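Long-range contacts in ORF131 protein (Ralstonia metallidurans, PDB 2WTO), which is a heavy-metal resistance protein, CzcE, that probably binds metal ions such as copper as part of the bacterial response to toxic metals: residues 75-80 with 120-125; 90-95 with 106-111. All coordinates share one frame; numbering follows the deposited sequence.

Contact 1: residues 75-80 with 120-125. With MG (magnesium ion), chain I.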
ATOM      1  N   VAL A  75       1.422   4.379   2.583  1.00  7.37           N
ATOM      2  CA  VAL A  75       2.437   4.106   3.607  1.00  6.57           C
ATOM      3  C   VAL A  75       2.059   4.817   4.913  1.00  6.23           C
ATOM      4  O   VAL A  75       1.252   5.754   4.913  1.00  6.83           O
ATOM      5  CB  VAL A  75       3.841   4.526   3.132  1.00  7.82           C
ATOM      6  CG1 VAL A  75       4.196   3.815   1.810  1.00  7.75           C
ATOM      7  CG2 VAL A  75       3.935   6.078   3.012  1.00  6.37           C
ATOM      8  N   ASP A  76       2.610   4.342   6.035  1.00  6.68           N
ATOM      9  CA  ASP A  76       2.403   4.997   7.320  1.00  5.90           C
ATOM     10  C   ASP A  76       3.495   6.036   7.591  1.00  6.96           C
ATOM     11  O   ASP A  76       4.615   5.890   7.137  1.00  5.93           O
ATOM     12  CB  ASP A  76       2.418   3.961   8.445  1.00  6.63           C
ATOM     13  CG  ASP A  76       1.079   3.253   8.590  1.00 16.42           C
ATOM     14  OD1 ASP A  76       0.044   3.905   8.349  1.00 14.49           O
ATOM     15  OD2 ASP A  76       1.060   2.057   8.940  1.00 25.23           O
ATOM     16  N   SER A  77       3.150   7.074   8.349  1.00  5.14           N
ATOM     17  CA  SER A  77       4.178   7.940   8.916  1.00  5.94           C
ATOM     18  C   SER A  77       5.198   7.031   9.623  1.00  5.69           C
ATOM     19  O   SER A  77       4.804   6.099  10.360  1.00  6.13           O
ATOM     20  CB  SER A  77       3.531   8.909   9.916  1.00  5.61           C
ATOM     21  OG  SER A  77       2.973  10.028   9.246  1.00  5.37           O
ATOM     22  N   GLY A  78       6.484   7.265   9.382  1.00  5.29           N
ATOM     23  CA  GLY A  78       7.534   6.499  10.044  1.00  6.56           C
ATOM     24  C   GLY A  78       7.857   5.137   9.442  1.00  5.91           C
ATOM     25  O   GLY A  78       8.811   4.477   9.857  1.00  5.04           O
ATOM     26  N   GLU A  79       7.059   4.701   8.471  1.00  5.15           N
ATOM     27  CA  GLU A  79       7.321   3.413   7.818  1.00  5.96           C
ATOM     28  C   GLU A  79       8.572   3.471   6.959  1.00  5.18           C
ATOM     29  O   GLU A  79       8.840   4.477   6.288  1.00  6.43           O
ATOM     30  CB  GLU A  79       6.098   2.987   6.984  1.00  5.91           C
ATOM     31  CG  GLU A  79       6.137   1.543   6.498  1.00  5.71           C
ATOM     32  CD  GLU A  79       4.924   1.178   5.639  1.00  7.55           C
ATOM     33  OE1 GLU A  79       3.996   2.005   5.507  1.00  5.95           O
ATOM     34  OE2 GLU A  79       4.894   0.035   5.127  1.00  9.12           O
ATOM     35  N   THR A  80       9.374   2.406   7.019  1.00  5.03           N
ATOM     36  CA  THR A  80      10.512   2.247   6.140  1.00  5.16           C
ATOM     37  C   THR A  80      10.170   1.219   5.055  1.00  4.88           C
ATOM     38  O   THR A  80       9.916   0.038   5.338  1.00  5.72           O
ATOM     39  CB  THR A  80      11.815   1.841   6.897  1.00  6.03           C
ATOM     40  OG1 THR A  80      12.138   2.856   7.871  1.00  5.37           O
ATOM     41  CG2 THR A  80      12.958   1.707   5.893  1.00  5.35           C
ATOM     42  N   VAL A 120       2.640   8.531  -3.504  1.00  7.10           N
ATOM     43  CA  VAL A 120       2.663   7.887  -2.189  1.00  6.11           C
ATOM     44  C   VAL A 120       1.738   8.603  -1.213  1.00  6.15           C
ATOM     45  O   VAL A 120       1.947   9.765  -0.887  1.00  6.28           O
ATOM     46  CB  VAL A 120       4.091   7.850  -1.590  1.00  7.30           C
ATOM     47  CG1 VAL A 120       4.091   7.087  -0.243  1.00  6.41           C
ATOM     48  CG2 VAL A 120       5.052   7.198  -2.575  1.00  6.89           C
ATOM     49  N   TYR A 121       0.724   7.900  -0.730  1.00  7.14           N
ATOM     50  CA  TYR A 121      -0.192   8.454   0.244  1.00  7.70           C
ATOM     51  C   TYR A 121       0.358   8.148   1.630  1.00  8.76           C
ATOM     52  O   TYR A 121       0.474   6.987   1.997  1.00  7.68           O
ATOM     53  CB  TYR A 121      -1.556   7.796   0.068  1.00  8.72           C
ATOM     54  CG  TYR A 121      -2.667   8.528   0.725  1.00 10.88           C
ATOM     55  CD1 TYR A 121      -3.542   9.325  -0.017  1.00 10.80           C
ATOM     56  CD2 TYR A 121      -2.853   8.425   2.106  1.00 12.07           C
ATOM     57  CE1 TYR A 121      -4.586  10.010   0.625  1.00 20.42           C
ATOM     58  CE2 TYR A 121      -3.893   9.086   2.754  1.00 18.35           C
ATOM     59  CZ  TYR A 121      -4.750   9.878   2.014  1.00 21.05           C
ATOM     60  OH  TYR A 121      -5.768  10.523   2.671  1.00 21.13           O
ATOM     61  N   ILE A 122       0.703   9.181   2.394  1.00  6.23           N
ATOM     62  CA  ILE A 122       1.255   8.970   3.738  1.00  6.22           C
ATOM     63  C   ILE A 122       0.214   9.274   4.807  1.00  7.40           C
ATOM     64  O   ILE A 122      -0.303  10.392   4.884  1.00  6.45           O
ATOM     65  CB  ILE A 122       2.480   9.880   3.977  1.00  5.02           C
ATOM     66  CG1 ILE A 122       3.481   9.727   2.827  1.00  5.84           C
ATOM     67  CG2 ILE A 122       3.077   9.596   5.377  1.00  5.06           C
ATOM     68  CD1 ILE A 122       4.409  10.964   2.596  1.00  4.29           C
ATOM     69  N   ASP A 123      -0.094   8.265   5.627  1.00  7.25           N
ATOM     70  CA  ASP A 123      -1.075   8.394   6.679  1.00  8.06           C
ATOM     71  C   ASP A 123      -0.495   9.284   7.781  1.00  8.38           C
ATOM     72  O   ASP A 123       0.719   9.275   8.032  1.00  6.50           O
ATOM     73  CB  ASP A 123      -1.419   7.001   7.235  1.00  8.88           C
ATOM     74  CG  ASP A 123      -2.547   7.031   8.254  1.00 15.69           C
ATOM     75  OD1 ASP A 123      -3.544   7.767   8.059  1.00 18.10           O
ATOM     76  OD2 ASP A 123      -2.445   6.298   9.261  1.00 21.36           O
ATOM     77  N   ARG A 124      -1.379  10.059   8.405  1.00  7.45           N
ATOM     78  CA  ARG A 124      -1.050  10.959   9.509  1.00  7.99           C
ATOM     79  C   ARG A 124      -0.371  10.212  10.649  1.00  7.22           C
ATOM     80  O   ARG A 124      -0.719   9.066  10.947  1.00  7.47           O
ATOM     81  CB  ARG A 124      -2.357  11.554  10.030  1.00 10.73           C
ATOM     82  CG  ARG A 124      -2.230  12.402  11.268  1.00 20.09           C
ATOM     83  CD  ARG A 124      -3.568  13.052  11.622  1.00 23.14           C
ATOM     84  NE  ARG A 124      -4.444  12.151  12.369  1.00 34.44           N
ATOM     85  CZ  ARG A 124      -5.416  11.420  11.829  1.00 38.23           C
ATOM     86  NH1 ARG A 124      -5.657  11.475  10.522  1.00 35.30           N
ATOM     87  NH2 ARG A 124      -6.155  10.635  12.603  1.00 51.92           N
ATOM     88  N   SER A 125       0.572  10.875  11.313  1.00  6.95           N
ATOM     89  CA  SER A 125       1.290  10.286  12.441  1.00  8.78           C
ATOM     90  C   SER A 125       0.443  10.195  13.703  1.00  9.49           C
ATOM     91  O   SER A 125      -0.333  11.090  14.025  1.00 11.20           O
ATOM     92  CB  SER A 125       2.531  11.137  12.763  1.00  5.78           C
ATOM     93  OG  SER A 125       3.149  10.695  13.952  1.00  8.96           O
TER
HETATM   94 MG    MG I1113      -3.518   6.010  10.881  0.80 22.29          MG
HETATM   95  O   HOH W   1      -1.323   4.346  10.681  1.00 26.17           O
HETATM   96  O   HOH W   2      -2.438   3.724   8.711  1.00 29.90           O
HETATM   97  O   HOH W   3       0.621   6.607  10.197  1.00  8.51           O
HETATM   98  O   HOH W   4      -4.932   7.274  10.301  1.00 11.64           O
HETATM   99  O   HOH W   5      -2.827   7.614  11.986  1.00 25.61           O
HETATM  100  O   HOH W   6      -2.320   5.017  12.255  1.00 31.17           O
HETATM  101  O   HOH W   7      -5.071   5.558  12.289  1.00 24.45           O

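Contact 2: residues 90-95 with 106-111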
ATOM      1  N   VAL A  90      15.411   0.904  -3.910  1.00  9.09           N
ATOM      2  CA  VAL A  90      15.687   2.139  -3.187  1.00  8.44           C
ATOM      3  C   VAL A  90      14.708   2.267  -2.039  1.00  8.46           C
ATOM      4  O   VAL A  90      13.505   2.094  -2.228  1.00  7.99           O
ATOM      5  CB  VAL A  90      15.595   3.375  -4.115  1.00  7.68           C
ATOM      6  CG1 VAL A  90      15.822   4.663  -3.306  1.00  7.62           C
ATOM      7  CG2 VAL A  90      16.630   3.267  -5.244  1.00  8.79           C
ATOM      8  N   ALA A  91      15.213   2.536  -0.838  1.00  6.67           N
ATOM      9  CA  ALA A  91      14.353   2.571   0.346  1.00  6.30           C
ATOM     10  C   ALA A  91      14.238   3.972   0.957  1.00  5.95           C
ATOM     11  O   ALA A  91      15.101   4.831   0.728  1.00  4.85           O
ATOM     12  CB  ALA A  91      14.834   1.565   1.411  1.00  5.69           C
ATOM     13  N   TRP A  92      13.159   4.191   1.702  1.00  5.30           N
ATOM     14  CA  TRP A  92      12.818   5.497   2.245  1.00  5.56           C
ATOM     15  C   TRP A  92      12.137   5.331   3.585  1.00  5.62           C
ATOM     16  O   TRP A  92      11.318   4.431   3.747  1.00  5.58           O
ATOM     17  CB  TRP A  92      11.844   6.208   1.301  1.00  5.22           C
ATOM     18  CG  TRP A  92      11.598   7.647   1.622  1.00  5.70           C
ATOM     19  CD1 TRP A  92      10.569   8.169   2.356  1.00  4.64           C
ATOM     20  CD2 TRP A  92      12.406   8.750   1.208  1.00  5.12           C
ATOM     21  NE1 TRP A  92      10.694   9.549   2.423  1.00  4.82           N
ATOM     22  CE2 TRP A  92      11.811   9.928   1.721  1.00  4.68           C
ATOM     23  CE3 TRP A  92      13.590   8.864   0.463  1.00  5.36           C
ATOM     24  CZ2 TRP A  92      12.359  11.195   1.505  1.00  4.48           C
ATOM     25  CZ3 TRP A  92      14.127  10.119   0.249  1.00  6.29           C
ATOM     26  CH2 TRP A  92      13.506  11.267   0.765  1.00  6.60           C
ATOM     27  N   THR A  93      12.452   6.205   4.541  1.00  5.14           N
ATOM     28  CA  THR A  93      11.721   6.231   5.809  1.00  4.81           C
ATOM     29  C   THR A  93      10.836   7.479   5.822  1.00  5.27           C
ATOM     30  O   THR A  93      11.321   8.607   5.762  1.00  5.31           O
ATOM     31  CB  THR A  93      12.658   6.269   7.064  1.00  7.54           C
ATOM     32  OG1 THR A  93      13.436   5.059   7.139  1.00  5.04           O
ATOM     33  CG2 THR A  93      11.812   6.373   8.348  1.00  5.16           C
ATOM     34  N   PHE A  94       9.530   7.273   5.868  1.00  4.63           N
ATOM     35  CA  PHE A  94       8.602   8.393   5.778  1.00  6.71           C
ATOM     36  C   PHE A  94       8.556   9.203   7.061  1.00  4.48           C
ATOM     37  O   PHE A  94       8.673   8.655   8.171  1.00  7.53           O
ATOM     38  CB  PHE A  94       7.230   7.909   5.317  1.00  6.31           C
ATOM     39  CG  PHE A  94       7.260   7.434   3.906  1.00  7.05           C
ATOM     40  CD1 PHE A  94       7.089   8.335   2.852  1.00  5.12           C
ATOM     41  CD2 PHE A  94       7.576   6.118   3.619  1.00  6.94           C
ATOM     42  CE1 PHE A  94       7.177   7.905   1.520  1.00  7.19           C
ATOM     43  CE2 PHE A  94       7.685   5.683   2.305  1.00  6.49           C
ATOM     44  CZ  PHE A  94       7.492   6.574   1.252  1.00  5.99           C
ATOM     45  N   ALA A  95       8.451  10.521   6.897  1.00  5.58           N
ATOM     46  CA  ALA A  95       8.396  11.446   8.024  1.00  6.64           C
ATOM     47  C   ALA A  95       7.125  11.247   8.849  1.00  6.55           C
ATOM     48  O   ALA A  95       6.195  10.545   8.425  1.00  6.40           O
ATOM     49  CB  ALA A  95       8.470  12.914   7.511  1.00  6.26           C
ATOM     50  N   GLY A 106       8.657   9.795  -7.657  1.00  6.32           N
ATOM     51  CA  GLY A 106       9.688  10.239  -8.582  1.00  6.08           C
ATOM     52  C   GLY A 106      10.508  11.396  -8.021  1.00  6.23           C
ATOM     53  O   GLY A 106      11.625  11.664  -8.469  1.00  7.66           O
ATOM     54  N   LEU A 107       9.945  12.104  -7.057  1.00  7.00           N
ATOM     55  CA  LEU A 107      10.681  13.195  -6.403  1.00  7.24           C
ATOM     56  C   LEU A 107      11.495  12.670  -5.213  1.00  6.51           C
ATOM     57  O   LEU A 107      12.565  13.213  -4.904  1.00  6.61           O
ATOM     58  CB  LEU A 107       9.734  14.323  -5.965  1.00  7.10           C
ATOM     59  CG  LEU A 107       8.947  14.917  -7.135  1.00  7.47           C
ATOM     60  CD1 LEU A 107       7.987  16.013  -6.640  1.00  6.76           C
ATOM     61  CD2 LEU A 107       9.902  15.497  -8.195  1.00  8.11           C
ATOM     62  N   LEU A 108      11.016  11.596  -4.576  1.00  7.50           N
ATOM     63  CA  LEU A 108      11.787  10.950  -3.501  1.00  7.67           C
ATOM     64  C   LEU A 108      12.982  10.176  -4.047  1.00  7.10           C
ATOM     65  O   LEU A 108      14.069  10.162  -3.452  1.00  7.72           O
ATOM     66  CB  LEU A 108      10.902   9.967  -2.708  1.00  6.46           C
ATOM     67  CG  LEU A 108       9.619  10.518  -2.077  1.00  6.13           C
ATOM     68  CD1 LEU A 108       8.985   9.487  -1.121  1.00  5.82           C
ATOM     69  CD2 LEU A 108       9.872  11.823  -1.351  1.00  5.77           C
ATOM     70  N   MET A 109      12.770   9.493  -5.170  1.00  9.01           N
ATOM     71  CA  MET A 109      13.811   8.634  -5.739  1.00 13.72           C
ATOM     72  C   MET A 109      13.856   8.723  -7.262  1.00 11.34           C
ATOM     73  O   MET A 109      13.386   7.831  -7.986  1.00 12.88           O
ATOM     74  CB  MET A 109      13.683   7.183  -5.239  1.00 11.14           C
ATOM     75  CG  MET A 109      12.283   6.649  -5.087  1.00 10.61           C
ATOM     76  SD  MET A 109      12.227   5.071  -4.154  1.00  7.43           S
ATOM     77  CE  MET A 109      12.190   5.602  -2.463  1.00  9.82           C
ATOM     78  N   PRO A 110      14.424   9.830  -7.756  1.00 11.51           N
ATOM     79  CA  PRO A 110      14.537  10.102  -9.189  1.00 12.09           C
ATOM     80  C   PRO A 110      15.320   9.008  -9.914  1.00 14.58           C
ATOM     81  O   PRO A 110      15.108   8.814 -11.108  1.00 18.73           O
ATOM     82  CB  PRO A 110      15.334  11.411  -9.256  1.00 14.89           C
ATOM     83  CG  PRO A 110      15.383  11.951  -7.897  1.00 17.54           C
ATOM     84  CD  PRO A 110      14.952  10.919  -6.910  1.00 10.43           C
ATOM     85  N   ASP A 111      16.201   8.303  -9.207  1.00  9.56           N
ATOM     86  CA  ASP A 111      17.031   7.307  -9.873  1.00 20.99           C
ATOM     87  C   ASP A 111      16.434   5.897  -9.923  1.00 16.16           C
ATOM     88  O   ASP A 111      17.050   4.975 -10.452  1.00 17.08           O
ATOM     89  CB  ASP A 111      18.429   7.305  -9.259  1.00 24.33           C
ATOM     90  CG  ASP A 111      19.128   8.653  -9.416  1.00 42.97           C
ATOM     91  OD1 ASP A 111      18.964   9.304 -10.481  1.00 39.55           O
ATOM     92  OD2 ASP A 111      19.831   9.068  -8.469  1.00 61.09           O
TER

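Contact 1: residues 75-80 with 120-125
V75 and I122 pair side by side in a parallel beta bridge, where strand 72-76 runs along strand 119-123 at the margin of a small mixed sheet. Two straight backbone bonds hold the bridge: V75 N donates to Y121 O at 2.8 Å, and D123 N donates to V75 O at 2.9 Å. On the face carrying V75 and I122, V75 CG2 touches V120 CG1 and I122 CG1, and F94 of strand 88-94 packs against all three residues. Past the bridge, a type II turn from D76 to E79 leads the chain away. It brings the extended E79 side chain alongside the strand end, where OE1 accepts the N-H of D76 (2.8 Å, 165°), while E79 OE2 forms a salt bridge with R62 and a hydrogen bond with Y72 OH of the second subunit. S77 OG lies in the plane of the D123 carbonyl and donates to D123 O at 2.7 Å; the same hydroxyl is also hydrogen-bonded to M97 N. On the face bearing the acids, the D76 and D123 carboxylates lie side by side, their planes 49° apart; the water positions between them are doubtful. The magnesium ion completes the site, taking D123 OD2, four waters and D123 OD1 of the second subunit, so that the ion joins the two copies. D123 OD2 lies 2.0 Å from the magnesium, its carboxylate swung opposite the backbone N (chi1 -174°).

Contact 2: residues 90-95 with 106-111
V90 and W92 of strand 88-94 face the C-terminal end of helix 105-108, the CA atoms of V90 and M109 lying 7.2 Å apart and those of W92 and L108 8.0 Å apart, and M109 is the first residue to leave helical backbone angles. The side chains meet by apolar packing. L108 reaches across the W92 indole at about a right angle, and its two methyls divide the ring system: CD1 sits 3.9 Å from the centroid of the five-membered ring, 8° off the normal, in a CH-pi contact, while CD2 lies against the benzo part, 3.8 Å from CZ2. The same CD1 also touches F94, coming to 3.6 Å from CE1. The two aromatics meet as well, W92 CD1 standing over the centre of the F94 ring with F94 CG at the indole's edge. At the start of the strand segment, M109 and V90 lie flank to flank, running in opposing senses, with M109 SD 3.7 Å from V90 CG1. A bend at chi3 (85°) turns the methyl toward the strand, leaving CE 3.8 Å from W92 CB. The indole nitrogen is satisfied from elsewhere, by Y51 O. A48 of helix 37-49 touches both W92 and L108, and F83 of the adjoining strand packs on F94 and M109. This is the buried hydrophobic core of a small, beta-rich domain, a short helix closing against one face of a mixed sheet.

The centres of contacts 1 and 2 are about 12 Å apart, and both segments of contact 2 fall between those of contact 1 in sequence: 75-80, 90-95, 106-111, then 120-125. Contact 1 pairs two strands of the three-stranded sheet, but 75-80 then passes at T80 into strand 80-85 of the four-stranded sheet, to which 90-95 of contact 2 belongs. The contacts therefore touch directly, with E79 O and F94 N, and T80 OG1 and T93 OG1, probably hydrogen-bonded. F94 also packs on V120, its CE1 3.6 Å from V120 CG1. The two sheets thus share one apolar interior, while the magnesium at the subunit interface lies about 12 Å from the F94 side chain.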